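Local coordinates for protein ACDH-11, isoform b (Caenorhabditis elegans, PDB 4Y9J) that belongs to the acyl-CoA dehydrogenase family and binds flavin-adenine dinucleotide in a four-chain assembly, at residues P32-L41 with E362-F373. Sequence-based numbering, arbitrary orientation.
Sequences PILDRTLRRL and EVDTRGSMLLLF
Phe373 plugs into helix 34-41 as a knob into a hole formed by Leu34, Thr37, Leu38 and Leu41, joining the N-terminal part of this acyl-CoA dehydrogenase fold to helix 352-383 of its C-terminal part. The axes of 34-41 and 362-373 run roughly the same way, 33° apart and 11.4 Å at closest approach. The Leu34 and Phe373 side chains cross at about a right angle, with Leu34 CD1 3.7 Å from Phe373 CZ, while CD1 of Leu41 packs against Phe373 CB at the ring's root.

Ile33, at the N-cap position, makes a second apolar contact and divides its branches. CG1 lies between its backbone N and carbonyl carbon (chi1 60°), and beyond it CD1 reaches Met369 CG at 3.7 Å and touches Leu370 CD2. The other branch, CG2, sits over one face of the Arg366 guanidinium.

The charged groups gather at the Pro32 end. Arg366, extended from CG to NE, gives a nearly straight salt bridge from NE to the anti lone pair of Glu362 OE2 (2.8 Å, 166°), and Pro32 CB packs on both partners. Glu362 OE1 also pairs with Arg328. Arg36 NH2 comes within 3.6 Å of Arg366 NH1, with Asp589 of the second subunit bridging both arginines and Asp554 adding another carboxylate to Arg36.

At the start of helix 34-41, Ile33 O accepts from both Thr37 N and Thr37 OG1, the hydroxyl approaching from above the carbonyl plane at 2.6 Å.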
loop_
_atom_site.group_PDB
_atom_site.type_symbol
_atom_site.label_atom_id
_atom_site.label_comp_id
_atom_site.label_asym_id
_atom_site.label_seq_id
_atom_site.Cartn_x
_atom_site.Cartn_y
_atom_site.Cartn_z
ATOM N N PRO B 32 -3.261 38.856 -10.837
ATOM C CA PRO B 32 -3.269 40.286 -10.534
ATOM C C PRO B 32 -2.333 41.138 -11.359
ATOM O O PRO B 32 -2.724 42.217 -11.752
ATOM C CB PRO B 32 -2.838 40.305 -9.077
ATOM C CG PRO B 32 -3.435 39.067 -8.507
ATOM C CD PRO B 32 -3.221 38.060 -9.595
ATOM N N ILE B 33 -1.103 40.705 -11.606
ATOM C CA ILE B 33 -0.138 41.563 -12.270
ATOM C C ILE B 33 0.615 41.052 -13.479
ATOM O O ILE B 33 1.283 41.839 -14.120
ATOM C CB ILE B 33 0.996 42.051 -11.357
ATOM C CG1 ILE B 33 1.791 40.913 -10.795
ATOM C CG2 ILE B 33 0.527 43.025 -10.281
ATOM C CD1 ILE B 33 3.126 41.430 -10.315
ATOM N N LEU B 34 0.538 39.763 -13.789
ATOM C CA LEU B 34 1.235 39.207 -14.946
ATOM C C LEU B 34 0.991 39.907 -16.283
ATOM O O LEU B 34 1.940 40.232 -16.992
ATOM C CB LEU B 34 0.859 37.725 -15.102
ATOM C CG LEU B 34 1.653 37.017 -16.177
ATOM C CD1 LEU B 34 3.143 37.251 -16.001
ATOM C CD2 LEU B 34 1.265 35.557 -16.069
ATOM N N ASP B 35 -0.273 40.066 -16.655
ATOM C CA ASP B 35 -0.584 40.682 -17.924
ATOM C C ASP B 35 -0.124 42.165 -17.935
ATOM O O ASP B 35 0.450 42.616 -18.929
ATOM C CB ASP B 35 -2.085 40.574 -18.210
ATOM C CG ASP B 35 -2.503 41.215 -19.570
ATOM O OD1 ASP B 35 -2.210 40.624 -20.647
ATOM O OD2 ASP B 35 -3.149 42.285 -19.546
ATOM N N ARG B 36 -0.399 42.930 -16.867
ATOM C CA ARG B 36 0.059 44.334 -16.781
ATOM C C ARG B 36 1.575 44.432 -16.941
ATOM O O ARG B 36 2.047 45.323 -17.607
ATOM C CB ARG B 36 -0.409 45.032 -15.495
ATOM C CG ARG B 36 -1.896 45.361 -15.467
ATOM C CD ARG B 36 -2.269 46.477 -14.510
ATOM N NE ARG B 36 -1.917 46.299 -13.088
ATOM C CZ ARG B 36 -2.516 45.463 -12.237
ATOM N NH1 ARG B 36 -3.512 44.673 -12.629
ATOM N NH2 ARG B 36 -2.112 45.407 -10.965
ATOM N N THR B 37 2.314 43.484 -16.372
ATOM C CA THR B 37 3.771 43.457 -16.388
ATOM C C THR B 37 4.299 43.152 -17.770
ATOM O O THR B 37 5.243 43.814 -18.227
ATOM C CB THR B 37 4.289 42.395 -15.421
ATOM O OG1 THR B 37 3.780 42.682 -14.128
ATOM C CG2 THR B 37 5.815 42.350 -15.398
ATOM N N LEU B 38 3.676 42.192 -18.464
ATOM C CA LEU B 38 4.052 41.885 -19.849
ATOM C C LEU B 38 3.787 43.056 -20.818
ATOM O O LEU B 38 4.573 43.344 -21.740
ATOM C CB LEU B 38 3.328 40.617 -20.377
ATOM C CG LEU B 38 3.583 39.327 -19.594
ATOM C CD1 LEU B 38 2.829 38.153 -20.242
ATOM C CD2 LEU B 38 5.080 39.096 -19.414
ATOM N N ARG B 39 2.651 43.706 -20.640
ATOM C CA ARG B 39 2.372 44.941 -21.385
ATOM C C ARG B 39 3.488 45.989 -21.283
ATOM O O ARG B 39 3.745 46.673 -22.230
ATOM C CB ARG B 39 1.100 45.593 -20.884
ATOM C CG ARG B 39 -0.186 44.988 -21.367
ATOM C CD ARG B 39 -1.368 45.709 -20.742
ATOM N NE ARG B 39 -2.583 45.062 -21.200
ATOM C CZ ARG B 39 -3.135 45.280 -22.392
ATOM N NH1 ARG B 39 -2.606 46.164 -23.243
ATOM N NH2 ARG B 39 -4.236 44.623 -22.735
ATOM N N ARG B 40 4.114 46.132 -20.120
ATOM C CA ARG B 40 5.175 47.113 -19.918
ATOM C C ARG B 40 6.479 46.688 -20.496
ATOM O O ARG B 40 7.216 47.498 -20.985
ATOM C CB ARG B 40 5.440 47.310 -18.437
ATOM C CG ARG B 40 4.270 47.909 -17.730
ATOM C CD ARG B 40 4.631 48.235 -16.284
ATOM N NE ARG B 40 5.615 49.320 -16.294
ATOM C CZ ARG B 40 6.867 49.237 -15.849
ATOM N NH1 ARG B 40 7.336 48.096 -15.275
ATOM N NH2 ARG B 40 7.632 50.332 -15.964
ATOM N N LEU B 41 6.799 45.415 -20.352
ATOM C CA LEU B 41 8.140 44.910 -20.710
ATOM C C LEU B 41 8.315 44.573 -22.166
ATOM O O LEU B 41 9.406 44.656 -22.670
ATOM C CB LEU B 41 8.486 43.675 -19.867
ATOM C CG LEU B 41 8.568 43.911 -18.371
ATOM C CD1 LEU B 41 8.796 42.624 -17.586
ATOM C CD2 LEU B 41 9.663 44.907 -18.061
ATOM N N GLU B 362 -0.276 39.282 -0.796
ATOM C CA GLU B 362 -0.288 39.811 -2.109
ATOM C C GLU B 362 0.818 40.852 -2.355
ATOM O O GLU B 362 1.461 40.820 -3.365
ATOM C CB GLU B 362 -1.680 40.341 -2.425
ATOM C CG GLU B 362 -1.761 40.904 -3.815
ATOM C CD GLU B 362 -1.619 39.830 -4.883
ATOM O OE1 GLU B 362 -1.926 38.666 -4.593
ATOM O OE2 GLU B 362 -1.201 40.172 -6.003
ATOM N N VAL B 363 1.047 41.751 -1.413
ATOM C CA VAL B 363 2.088 42.785 -1.511
ATOM C C VAL B 363 3.479 42.132 -1.642
ATOM O O VAL B 363 4.273 42.483 -2.518
ATOM C CB VAL B 363 2.066 43.688 -0.253
ATOM C CG1 VAL B 363 3.327 44.559 -0.144
ATOM C CG2 VAL B 363 0.824 44.557 -0.209
ATOM N N ASP B 364 3.742 41.128 -0.802
ATOM C CA ASP B 364 5.039 40.475 -0.789
ATOM C C ASP B 364 5.259 39.649 -2.077
ATOM O O ASP B 364 6.360 39.569 -2.571
ATOM C CB ASP B 364 5.179 39.575 0.462
ATOM C CG ASP B 364 5.425 40.371 1.761
ATOM O OD1 ASP B 364 5.816 41.571 1.707
ATOM O OD2 ASP B 364 5.265 39.719 2.852
ATOM N N THR B 365 4.199 39.069 -2.614
ATOM C CA THR B 365 4.250 38.213 -3.787
ATOM C C THR B 365 4.500 39.111 -5.020
ATOM O O THR B 365 5.243 38.730 -5.878
ATOM C CB THR B 365 2.930 37.437 -3.929
ATOM O OG1 THR B 365 2.795 36.492 -2.817
ATOM C CG2 THR B 365 2.906 36.681 -5.190
ATOM N N ARG B 366 3.848 40.274 -5.085
ATOM C CA ARG B 366 4.033 41.148 -6.221
ATOM C C ARG B 366 5.470 41.629 -6.324
ATOM O O ARG B 366 6.009 41.724 -7.423
ATOM C CB ARG B 366 3.090 42.324 -6.178
ATOM C CG ARG B 366 1.662 41.940 -6.390
ATOM C CD ARG B 366 0.782 43.148 -6.562
ATOM N NE ARG B 366 -0.638 42.852 -6.599
ATOM C CZ ARG B 366 -1.548 43.721 -7.036
ATOM N NH1 ARG B 366 -1.212 44.951 -7.467
ATOM N NH2 ARG B 366 -2.816 43.357 -7.026
ATOM N N GLY B 367 6.101 41.934 -5.207
ATOM C CA GLY B 367 7.491 42.415 -5.224
ATOM C C GLY B 367 8.436 41.353 -5.830
ATOM O O GLY B 367 9.261 41.606 -6.698
ATOM N N SER B 368 8.300 40.156 -5.351
ATOM C CA SER B 368 9.138 39.066 -5.873
ATOM C C SER B 368 8.832 38.680 -7.339
ATOM O O SER B 368 9.668 38.276 -8.090
ATOM C CB SER B 368 9.062 37.868 -4.963
ATOM O OG SER B 368 9.634 38.231 -3.780
ATOM N N MET B 369 7.607 38.816 -7.707
ATOM C CA MET B 369 7.211 38.632 -9.058
ATOM C C MET B 369 7.943 39.624 -9.983
ATOM O O MET B 369 8.423 39.234 -11.046
ATOM C CB MET B 369 5.730 38.895 -9.101
ATOM C CG MET B 369 5.079 38.306 -10.250
ATOM S SD MET B 369 4.765 36.574 -9.757
ATOM C CE MET B 369 4.382 36.493 -11.491
ATOM N N LEU B 370 8.007 40.898 -9.603
ATOM C CA LEU B 370 8.658 41.919 -10.465
ATOM C C LEU B 370 10.147 41.622 -10.494
ATOM O O LEU B 370 10.773 41.829 -11.489
ATOM C CB LEU B 370 8.324 43.312 -9.982
ATOM C CG LEU B 370 6.881 43.739 -10.210
ATOM C CD1 LEU B 370 6.804 45.228 -10.128
ATOM C CD2 LEU B 370 6.326 43.273 -11.566
ATOM N N LEU B 371 10.715 41.132 -9.392
ATOM C CA LEU B 371 12.116 40.762 -9.344
ATOM C C LEU B 371 12.348 39.618 -10.322
ATOM O O LEU B 371 13.364 39.602 -10.991
ATOM C CB LEU B 371 12.555 40.413 -7.922
ATOM C CG LEU B 371 14.041 40.311 -7.522
ATOM C CD1 LEU B 371 14.701 41.666 -7.579
ATOM C CD2 LEU B 371 14.242 39.715 -6.118
ATOM N N LEU B 372 11.428 38.642 -10.359
ATOM C CA LEU B 372 11.527 37.527 -11.276
ATOM C C LEU B 372 11.570 37.972 -12.714
ATOM O O LEU B 372 12.368 37.448 -13.517
ATOM C CB LEU B 372 10.337 36.611 -11.116
ATOM C CG LEU B 372 10.169 35.519 -12.174
ATOM C CD1 LEU B 372 11.347 34.545 -12.182
ATOM C CD2 LEU B 372 8.848 34.784 -11.946
ATOM N N PHE B 373 10.687 38.896 -13.072
ATOM C CA PHE B 373 10.645 39.383 -14.456
ATOM C C PHE B 373 11.820 40.308 -14.802
ATOM O O PHE B 373 12.271 40.294 -15.918
ATOM C CB PHE B 373 9.251 39.949 -14.805
ATOM C CG PHE B 373 8.317 38.862 -15.166
ATOM C CD1 PHE B 373 8.390 38.280 -16.428
ATOM C CD2 PHE B 373 7.471 38.309 -14.223
ATOM C CE1 PHE B 373 7.608 37.165 -16.755
ATOM C CE2 PHE B 373 6.697 37.183 -14.537
ATOM C CZ PHE B 373 6.761 36.626 -15.807
#